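Local structure of ribokinase (Giardia lamblia, 6WHJ) at residues 142-147 / 172-177; 274-279 / 310-315. The protein probably phosphorylates D-ribose at O-5 with ATP and a divalent cation, most likely magnesium, giving D-ribose 5-phosphate, and works as a homodimer. All coordinates share one frame; numbering follows the deposited sequence.

Contact 1. Residues 142-147 / 172-177; sequences VMQCEI and VFNPAP. With EDO (1,2-ethanediol), chain F.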
loop_
_atom_site.group_PDB
_atom_site.type_symbol
_atom_site.label_atom_id
_atom_site.label_comp_id
_atom_site.label_asym_id
_atom_site.label_seq_id
_atom_site.Cartn_x
_atom_site.Cartn_y
_atom_site.Cartn_z
ATOM N N VAL B 142 12.674 -8.879 -24.290
ATOM C CA VAL B 142 12.088 -7.646 -23.765
ATOM C C VAL B 142 12.461 -7.491 -22.296
ATOM O O VAL B 142 12.383 -8.451 -21.519
ATOM C CB VAL B 142 10.551 -7.627 -23.923
ATOM C CG1 VAL B 142 10.003 -6.244 -23.634
ATOM C CG2 VAL B 142 10.144 -8.076 -25.313
ATOM N N MET B 143 12.857 -6.277 -21.911
ATOM C CA MET B 143 13.208 -5.976 -20.530
ATOM C C MET B 143 12.652 -4.609 -20.157
ATOM O O MET B 143 12.386 -3.771 -21.022
ATOM C CB MET B 143 14.727 -5.980 -20.313
ATOM C CG MET B 143 15.410 -7.292 -20.646
ATOM S SD MET B 143 17.120 -7.339 -20.086
ATOM C CE MET B 143 16.919 -7.348 -18.302
ATOM N N GLN B 144 12.489 -4.395 -18.847
ATOM C CA GLN B 144 12.029 -3.128 -18.287
ATOM C C GLN B 144 12.987 -2.655 -17.202
ATOM O O GLN B 144 14.194 -2.896 -17.288
ATOM C CB GLN B 144 10.620 -3.253 -17.717
ATOM C CG GLN B 144 9.611 -3.868 -18.653
ATOM C CD GLN B 144 9.710 -5.369 -18.700
ATOM O OE1 GLN B 144 10.106 -6.004 -17.725
ATOM N NE2 GLN B 144 9.342 -5.951 -19.831
ATOM N N CYS B 145 12.464 -1.991 -16.171
ATOM C CA CYS B 145 13.304 -1.427 -15.118
ATOM C C CYS B 145 12.798 -1.802 -13.728
ATOM O O CYS B 145 12.940 -1.020 -12.783
ATOM C CB CYS B 145 13.380 0.092 -15.249
ATOM S SG CYS B 145 14.181 0.685 -16.751
ATOM N N GLU B 146 12.234 -3.002 -13.569
ATOM C CA GLU B 146 11.690 -3.427 -12.284
ATOM C C GLU B 146 12.421 -4.638 -11.705
ATOM O O GLU B 146 11.855 -5.353 -10.873
ATOM C CB GLU B 146 10.192 -3.704 -12.403
ATOM C CG GLU B 146 9.333 -2.456 -12.551
ATOM C CD GLU B 146 7.840 -2.752 -12.536
ATOM O OE1 GLU B 146 7.465 -3.936 -12.690
ATOM O OE2 GLU B 146 7.040 -1.793 -12.388
ATOM N N ILE B 147 13.654 -4.906 -12.152
ATOM C CA ILE B 147 14.559 -5.800 -11.431
ATOM C C ILE B 147 15.775 -4.972 -11.021
ATOM O O ILE B 147 15.797 -3.752 -11.209
ATOM C CB ILE B 147 14.961 -7.042 -12.256
ATOM C CG1 ILE B 147 15.770 -6.652 -13.500
ATOM C CG2 ILE B 147 13.718 -7.865 -12.641
ATOM C CD1 ILE B 147 16.413 -7.839 -14.220
ATOM N N VAL B 172 14.221 -5.400 -27.348
ATOM C CA VAL B 172 13.273 -4.318 -27.111
ATOM C C VAL B 172 13.352 -3.939 -25.637
ATOM O O VAL B 172 13.065 -4.768 -24.762
ATOM C CB VAL B 172 11.839 -4.723 -27.487
ATOM C CG1 VAL B 172 10.867 -3.534 -27.264
ATOM C CG2 VAL B 172 11.787 -5.252 -28.924
ATOM N N PHE B 173 13.739 -2.691 -25.363
ATOM C CA PHE B 173 13.888 -2.177 -24.009
ATOM C C PHE B 173 12.843 -1.099 -23.745
ATOM O O PHE B 173 12.847 -0.049 -24.394
ATOM C CB PHE B 173 15.305 -1.643 -23.792
ATOM C CG PHE B 173 15.549 -1.074 -22.411
ATOM C CD1 PHE B 173 15.123 -1.743 -21.277
ATOM C CD2 PHE B 173 16.252 0.111 -22.254
ATOM C CE1 PHE B 173 15.355 -1.221 -20.006
ATOM C CE2 PHE B 173 16.492 0.633 -20.996
ATOM C CZ PHE B 173 16.041 -0.041 -19.864
ATOM N N ASN B 174 11.959 -1.355 -22.774
ATOM C CA ASN B 174 10.972 -0.387 -22.313
ATOM C C ASN B 174 11.424 0.178 -20.973
ATOM O O ASN B 174 11.255 -0.485 -19.940
ATOM C CB ASN B 174 9.597 -1.052 -22.186
ATOM C CG ASN B 174 8.580 -0.173 -21.501
ATOM O OD1 ASN B 174 7.782 -0.650 -20.698
ATOM N ND2 ASN B 174 8.614 1.120 -21.794
ATOM N N PRO B 175 11.977 1.400 -20.916
ATOM C CA PRO B 175 12.638 1.887 -19.686
ATOM C C PRO B 175 11.657 2.356 -18.611
ATOM O O PRO B 175 11.664 3.516 -18.195
ATOM C CB PRO B 175 13.495 3.041 -20.221
ATOM C CG PRO B 175 12.640 3.608 -21.318
ATOM C CD PRO B 175 11.996 2.416 -21.984
ATOM N N ALA B 176 10.828 1.433 -18.111
ATOM C CA ALA B 176 9.750 1.805 -17.196
ATOM C C ALA B 176 9.792 1.009 -15.897
ATOM O O ALA B 176 9.989 -0.210 -15.922
ATOM C CB ALA B 176 8.393 1.590 -17.875
ATOM N N PRO B 177 9.622 1.665 -14.737
ATOM C CA PRO B 177 9.553 3.118 -14.550
ATOM C C PRO B 177 10.940 3.736 -14.540
ATOM O O PRO B 177 11.915 3.021 -14.312
ATOM C CB PRO B 177 8.894 3.257 -13.175
ATOM C CG PRO B 177 9.372 2.054 -12.430
ATOM C CD PRO B 177 9.408 0.945 -13.467
HETATM C C1 EDO F . 3.790 -1.848 -12.305
HETATM O O1 EDO F . 4.789 -1.083 -11.615
HETATM C C2 EDO F . 2.908 -2.585 -11.299
HETATM O O2 EDO F . 3.750 -3.149 -10.285
#

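Contact 2. Residues 274-279 / 310-315; sequences DCFIGS and FASVAA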
loop_
_atom_site.group_PDB
_atom_site.type_symbol
_atom_site.label_atom_id
_atom_site.label_comp_id
_atom_site.label_asym_id
_atom_site.label_seq_id
_atom_site.Cartn_x
_atom_site.Cartn_y
_atom_site.Cartn_z
ATOM N N ASP B 274 1.716 -1.431 -20.973
ATOM C CA ASP B 274 2.223 -2.790 -21.067
ATOM C C ASP B 274 1.499 -3.569 -22.155
ATOM O O ASP B 274 2.125 -4.321 -22.912
ATOM C CB ASP B 274 2.127 -3.475 -19.706
ATOM C CG ASP B 274 3.066 -2.845 -18.686
ATOM O OD1 ASP B 274 4.103 -2.288 -19.118
ATOM O OD2 ASP B 274 2.780 -2.898 -17.464
ATOM N N CYS B 275 0.194 -3.362 -22.282
ATOM C CA CYS B 275 -0.533 -3.994 -23.371
ATOM C C CYS B 275 -0.004 -3.514 -24.713
ATOM O O CYS B 275 0.133 -4.305 -25.652
ATOM C CB CYS B 275 -2.029 -3.707 -23.224
ATOM S SG CYS B 275 -3.022 -4.146 -24.651
ATOM N N PHE B 276 0.352 -2.228 -24.806
ATOM C CA PHE B 276 0.929 -1.710 -26.043
ATOM C C PHE B 276 2.269 -2.370 -26.327
ATOM O O PHE B 276 2.540 -2.790 -27.456
ATOM C CB PHE B 276 1.079 -0.190 -25.977
ATOM C CG PHE B 276 1.654 0.418 -27.234
ATOM C CD1 PHE B 276 3.029 0.484 -27.434
ATOM C CD2 PHE B 276 0.823 0.925 -28.213
ATOM C CE1 PHE B 276 3.552 1.039 -28.588
ATOM C CE2 PHE B 276 1.342 1.486 -29.368
ATOM C CZ PHE B 276 2.709 1.539 -29.558
ATOM N N ILE B 277 3.134 -2.459 -25.315
ATOM C CA ILE B 277 4.443 -3.064 -25.543
ATOM C C ILE B 277 4.287 -4.529 -25.927
ATOM O O ILE B 277 4.908 -5.002 -26.889
ATOM C CB ILE B 277 5.342 -2.887 -24.304
ATOM C CG1 ILE B 277 5.686 -1.412 -24.094
ATOM C CG2 ILE B 277 6.604 -3.730 -24.432
ATOM C CD1 ILE B 277 6.503 -0.835 -25.206
ATOM N N GLY B 278 3.406 -5.253 -25.228
ATOM C CA GLY B 278 3.208 -6.661 -25.544
ATOM C C GLY B 278 2.688 -6.880 -26.955
ATOM O O GLY B 278 3.211 -7.720 -27.695
ATOM N N SER B 279 1.641 -6.136 -27.341
ATOM C CA SER B 279 1.079 -6.282 -28.679
ATOM C C SER B 279 2.084 -5.885 -29.751
ATOM O O SER B 279 2.218 -6.575 -30.770
ATOM C CB SER B 279 -0.187 -5.445 -28.810
ATOM O OG SER B 279 -1.081 -5.767 -27.772
ATOM N N PHE B 310 -0.818 -1.984 -35.002
ATOM C CA PHE B 310 -1.462 -3.101 -34.332
ATOM C C PHE B 310 -1.498 -2.874 -32.827
ATOM O O PHE B 310 -2.542 -3.050 -32.188
ATOM C CB PHE B 310 -0.698 -4.374 -34.701
ATOM C CG PHE B 310 -1.220 -5.635 -34.083
ATOM C CD1 PHE B 310 -2.192 -6.379 -34.721
ATOM C CD2 PHE B 310 -0.675 -6.123 -32.909
ATOM C CE1 PHE B 310 -2.646 -7.568 -34.171
ATOM C CE2 PHE B 310 -1.120 -7.304 -32.362
ATOM C CZ PHE B 310 -2.107 -8.025 -32.987
ATOM N N ALA B 311 -0.392 -2.390 -32.259
ATOM C CA ALA B 311 -0.333 -2.179 -30.816
ATOM C C ALA B 311 -1.294 -1.084 -30.382
ATOM O O ALA B 311 -1.870 -1.162 -29.291
ATOM C CB ALA B 311 1.096 -1.850 -30.384
ATOM N N SER B 312 -1.474 -0.053 -31.217
ATOM C CA SER B 312 -2.429 1.009 -30.891
ATOM C C SER B 312 -3.856 0.475 -30.797
ATOM O O SER B 312 -4.590 0.808 -29.861
ATOM C CB SER B 312 -2.352 2.130 -31.932
ATOM O OG SER B 312 -1.051 2.679 -31.975
ATOM N N VAL B 313 -4.260 -0.370 -31.748
ATOM C CA VAL B 313 -5.613 -0.909 -31.738
ATOM C C VAL B 313 -5.831 -1.746 -30.484
ATOM O O VAL B 313 -6.880 -1.653 -29.830
ATOM C CB VAL B 313 -5.870 -1.714 -33.029
ATOM C CG1 VAL B 313 -7.223 -2.425 -32.990
ATOM C CG2 VAL B 313 -5.778 -0.808 -34.250
ATOM N N ALA B 314 -4.841 -2.568 -30.119
ATOM C CA ALA B 314 -4.967 -3.371 -28.909
ATOM C C ALA B 314 -5.005 -2.495 -27.663
ATOM O O ALA B 314 -5.816 -2.730 -26.758
ATOM C CB ALA B 314 -3.831 -4.384 -28.832
ATOM N N ALA B 315 -4.149 -1.475 -27.596
ATOM C CA ALA B 315 -4.175 -0.580 -26.443
ATOM C C ALA B 315 -5.466 0.229 -26.404
ATOM O O ALA B 315 -6.028 0.468 -25.326
ATOM C CB ALA B 315 -2.958 0.345 -26.461
#

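Contact 1. Residues 142-147 / 172-177
M143 and F173 are parallel bridge partners at the C-terminal ends of strands 140-143 and 170-173, neighbours in the central sheet of the PfkB fold and joined by helix 149-165 in a beta-alpha-beta unit. M143 N donates to V172 O (3.2 Å), and M143 O takes N174 N. Beyond the strands C145 N reaches A176 O at 3.1 Å, a more bent bond (138° at the hydrogen) whose donor stands above the carbonyl plane. F173 carries its CG anti to the backbone N (chi1 179°), which lays the ring alongside segment 142-147: the CD1 edge meets M143 O, CE1 meets Q144 O at 3.4 Å, and CZ reaches C145 SG obliquely at 3.7 Å. The same sulfur rests on P175 CA, at the centre of an inverse gamma turn. E146, a predicted ribose-binding residue, brings its side chain back toward 172-177. Its CB carries CG to P177 CD (3.5 Å), the ring that follows a cis peptide bond; the extended chain then crosses this proline at about a right angle. At the tip, OE2 accepts a very short bond, its length doubtful, from O1 of 1,2-ethanediol, which probably comes from the crystallisation liquor and is also bonded to N16 and D18. The other oxygen, OE1, accepts from S14 OG and K44 N.

Contact 2. Residues 274-279 / 310-315
F276 holds CG anti to its backbone N (chi1 -179°), which swings the ring over A311, while S279 keeps OG beside its own N (chi1 -53°), within bonding distance of the preceding turn. They belong to two helices of the PfkB kinase fold, 272-287 and 301-318, which run roughly antiparallel: the two short segments make an angle of 143°, with their axes 8.1 Å apart. No hydrogen bond links the two segments; they meet by packing, with the alanines at 311, 314 and 315 facing helix 272-287. A311 CB sits over one face of the F276 ring, 3.6 Å from its centroid, in a CH-pi contact displaced toward the rim on the CD2-CE2 side. The same methyl also touches F276 O, so it meets both ring and backbone. S312 OG, bonded to A308 O, lies in the ring plane beside CE2, and A315 CB also lies near that plane, against F276 CB (4.1 Å). One turn on, S279 CB packs between A311 and A314, and the edge of the F310 ring meets S279 O through CD2 at 3.6 Å. F310 also touches V334 and L338 of helix 331-341. C275 SG lies 3.8 Å from A314 O. D274, the predicted proton acceptor, precedes C275 on the same helix but does not touch segment 310-315. The hydroxyl of S279 turns back on its own helix: OG donates to C275 O at 2.8 Å, on the face of that carbonyl opposite S279 N, and the same S279 OG lies 3.3 Å from A314 CB.

From the N terminus the chain first closes contact 1, where strand 140-143, helix 149-165 and strand 170-173 form one crossover. Only after strands 193-194 to 255-258 have extended the sheet does helix 272-287 begin, and contact 2 then closes a second, helix-rich loop when helix 301-318 returns against it. The loops follow in series, neither nesting nor crossing. Their centres are about 16 Å apart, yet they meet where N174 OD1 packs on I277 CG1 at 4.1 Å. Q48 of helix 44-55 bonds to residues of both, Q144 and, weakly, N174 in contact 1 and D274 in contact 2, thus tying the sheet end to the helix bearing the predicted catalytic base.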